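Local coordinates for transcriptional activator PlcR protein (Bacillus thuringiensis, PDB 3U3W) that probably activates transcription of virulence genes by binding DNA in response to the quorum-sensing signal peptide PapR, at residues Val98-Leu102 with Leu115-Tyr119. Residues are numbered along the deposited sequence; the frame is centred on the assembly and turned at random.
Sequences VWNEL and LQWQY
Leu102 and Leu115 run past one another in opposite directions, CD2 of Leu102 lying 3.7 Å from CB of Leu115, and this overlap starts an apolar seam between helix 91-102 and helix 109-125. Leu102 turns its other methyl, CD1, to Tyr119 CB, 3.8 Å away, the two side chains crossing at about a right angle. A forked leucine suits this place because its two methyls reach residues one turn apart on the facing helix. Val98, short and branched at CB, fits where the backbones come nearest, its CA 5.9 Å from that of Leu115. Its CG1, anti to the backbone N (chi1 160°), points into the groove between Leu115 and Tyr119, 3.6 Å from Tyr119 CB and also against the Leu115 carbonyl O, which already accepts the helical bond from Tyr119 N.

At the margin the contact is aromatic. The side chains of Trp99 and Tyr119 run alongside each other in the same direction, with the ring planes inclined at 33°, an oblique pairing in which Trp99 CE3 is 4.0 Å from Tyr119 CE1. Large flat side chains suit this more exposed border, since they are long enough to meet across it.

Glu101 contributes the aliphatic part of a charged side chain. Its CG packs 3.8 Å from Leu115 CD2, while the chain bends beyond CG and carries the carboxylate away to salt bridges with Arg74 and Lys104. Phe78 touches both Glu101 and Leu115, and Val82 touches Val98, so helix 72-87 packs against this part of the contact.

No hydrogen bond links the two segments. Roughly antiparallel at 146° in the TPR-like domain, they are therefore joined by van der Waals contact between mostly apolar side-chain atoms, while the pairing of Glu101 with Arg74 and Lys104 probably offsets its charge.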
loop_
_atom_site.group_PDB
_atom_site.type_symbol
_atom_site.label_atom_id
_atom_site.label_comp_id
_atom_site.label_asym_id
_atom_site.label_seq_id
_atom_site.Cartn_x
_atom_site.Cartn_y
_atom_site.Cartn_z
ATOM N N VAL A 98 -4.546 14.705 -19.292
ATOM C CA VAL A 98 -5.805 13.978 -19.278
ATOM C C VAL A 98 -6.705 14.301 -20.481
ATOM O O VAL A 98 -7.423 13.429 -20.995
ATOM C CB VAL A 98 -6.553 14.253 -17.963
ATOM C CG1 VAL A 98 -8.026 13.926 -18.094
ATOM C CG2 VAL A 98 -5.903 13.471 -16.839
ATOM N N TRP A 99 -6.676 15.558 -20.922
ATOM C CA TRP A 99 -7.433 15.939 -22.110
ATOM C C TRP A 99 -6.974 15.150 -23.345
ATOM O O TRP A 99 -7.795 14.647 -24.113
ATOM C CB TRP A 99 -7.371 17.449 -22.374
ATOM C CG TRP A 99 -8.027 17.784 -23.656
ATOM C CD1 TRP A 99 -7.416 18.175 -24.817
ATOM C CD2 TRP A 99 -9.431 17.685 -23.954
ATOM N NE1 TRP A 99 -8.356 18.351 -25.811
ATOM C CE2 TRP A 99 -9.599 18.059 -25.307
ATOM C CE3 TRP A 99 -10.561 17.338 -23.204
ATOM C CZ2 TRP A 99 -10.855 18.089 -25.928
ATOM C CZ3 TRP A 99 -11.814 17.373 -23.823
ATOM C CH2 TRP A 99 -11.946 17.743 -25.174
ATOM N N ASN A 100 -5.661 15.029 -23.520
ATOM C CA ASN A 100 -5.112 14.227 -24.620
ATOM C C ASN A 100 -5.595 12.792 -24.605
ATOM O O ASN A 100 -6.018 12.261 -25.627
ATOM C CB ASN A 100 -3.583 14.284 -24.642
ATOM C CG ASN A 100 -3.073 15.611 -25.182
ATOM O OD1 ASN A 100 -3.779 16.294 -25.933
ATOM N ND2 ASN A 100 -1.854 15.987 -24.802
ATOM N N GLU A 101 -5.546 12.175 -23.433
ATOM C CA GLU A 101 -6.032 10.820 -23.286
ATOM C C GLU A 101 -7.532 10.735 -23.564
ATOM O O GLU A 101 -8.019 9.759 -24.137
ATOM C CB GLU A 101 -5.720 10.302 -21.883
ATOM C CG GLU A 101 -6.022 8.832 -21.706
ATOM C CD GLU A 101 -5.077 7.951 -22.515
ATOM O OE1 GLU A 101 -3.908 8.366 -22.700
ATOM O OE2 GLU A 101 -5.506 6.860 -22.967
ATOM N N LEU A 102 -8.263 11.758 -23.141
ATOM C CA LEU A 102 -9.720 11.753 -23.250
ATOM C C LEU A 102 -10.191 11.783 -24.696
ATOM O O LEU A 102 -11.254 11.240 -25.020
ATOM C CB LEU A 102 -10.325 12.934 -22.477
ATOM C CG LEU A 102 -10.665 12.656 -21.014
ATOM C CD1 LEU A 102 -10.900 13.953 -20.227
ATOM C CD2 LEU A 102 -11.893 11.748 -20.960
ATOM N N LEU A 115 -10.481 9.666 -15.754
ATOM C CA LEU A 115 -10.041 10.814 -16.559
ATOM C C LEU A 115 -10.940 12.049 -16.377
ATOM O O LEU A 115 -10.459 13.160 -16.159
ATOM C CB LEU A 115 -9.990 10.436 -18.038
ATOM C CG LEU A 115 -9.098 9.271 -18.480
ATOM C CD1 LEU A 115 -9.440 8.907 -19.918
ATOM C CD2 LEU A 115 -7.598 9.582 -18.302
ATOM N N GLN A 116 -12.245 11.832 -16.480
ATOM C CA GLN A 116 -13.237 12.892 -16.344
ATOM C C GLN A 116 -13.215 13.542 -14.961
ATOM O O GLN A 116 -13.179 14.769 -14.857
ATOM C CB GLN A 116 -14.640 12.363 -16.675
ATOM C CG GLN A 116 -14.784 11.923 -18.133
ATOM C CD GLN A 116 -16.228 11.741 -18.570
ATOM O OE1 GLN A 116 -16.912 10.811 -18.131
ATOM N NE2 GLN A 116 -16.701 12.631 -19.439
ATOM N N TRP A 117 -13.235 12.713 -13.912
ATOM C CA TRP A 117 -13.044 13.185 -12.541
ATOM C C TRP A 117 -11.827 14.108 -12.474
ATOM O O TRP A 117 -11.949 15.266 -12.074
ATOM C CB TRP A 117 -12.944 11.991 -11.559
ATOM C CG TRP A 117 -12.220 12.245 -10.263
ATOM C CD1 TRP A 117 -12.262 13.379 -9.495
ATOM C CD2 TRP A 117 -11.321 11.346 -9.593
ATOM N NE1 TRP A 117 -11.449 13.234 -8.386
ATOM C CE2 TRP A 117 -10.859 11.999 -8.430
ATOM C CE3 TRP A 117 -10.867 10.054 -9.863
ATOM C CZ2 TRP A 117 -9.961 11.406 -7.552
ATOM C CZ3 TRP A 117 -9.980 9.462 -8.975
ATOM C CH2 TRP A 117 -9.535 10.141 -7.843
ATOM N N GLN A 118 -10.666 13.621 -12.905
ATOM C CA GLN A 118 -9.445 14.418 -12.806
ATOM C C GLN A 118 -9.495 15.685 -13.675
ATOM O O GLN A 118 -8.947 16.730 -13.308
ATOM C CB GLN A 118 -8.209 13.580 -13.171
ATOM C CG GLN A 118 -7.928 12.449 -12.207
ATOM C CD GLN A 118 -7.353 12.932 -10.871
ATOM O OE1 GLN A 118 -6.807 14.035 -10.766
ATOM N NE2 GLN A 118 -7.470 12.098 -9.847
ATOM N N TYR A 119 -10.144 15.581 -14.830
ATOM C CA TYR A 119 -10.209 16.693 -15.768
ATOM C C TYR A 119 -11.053 17.846 -15.212
ATOM O O TYR A 119 -10.639 19.003 -15.256
ATOM C CB TYR A 119 -10.709 16.191 -17.130
ATOM C CG TYR A 119 -11.338 17.221 -18.057
ATOM C CD1 TYR A 119 -10.566 18.120 -18.787
ATOM C CD2 TYR A 119 -12.709 17.242 -18.243
ATOM C CE1 TYR A 119 -11.161 19.045 -19.649
ATOM C CE2 TYR A 119 -13.307 18.145 -19.088
ATOM C CZ TYR A 119 -12.538 19.047 -19.786
ATOM O OH TYR A 119 -13.190 19.938 -20.623
#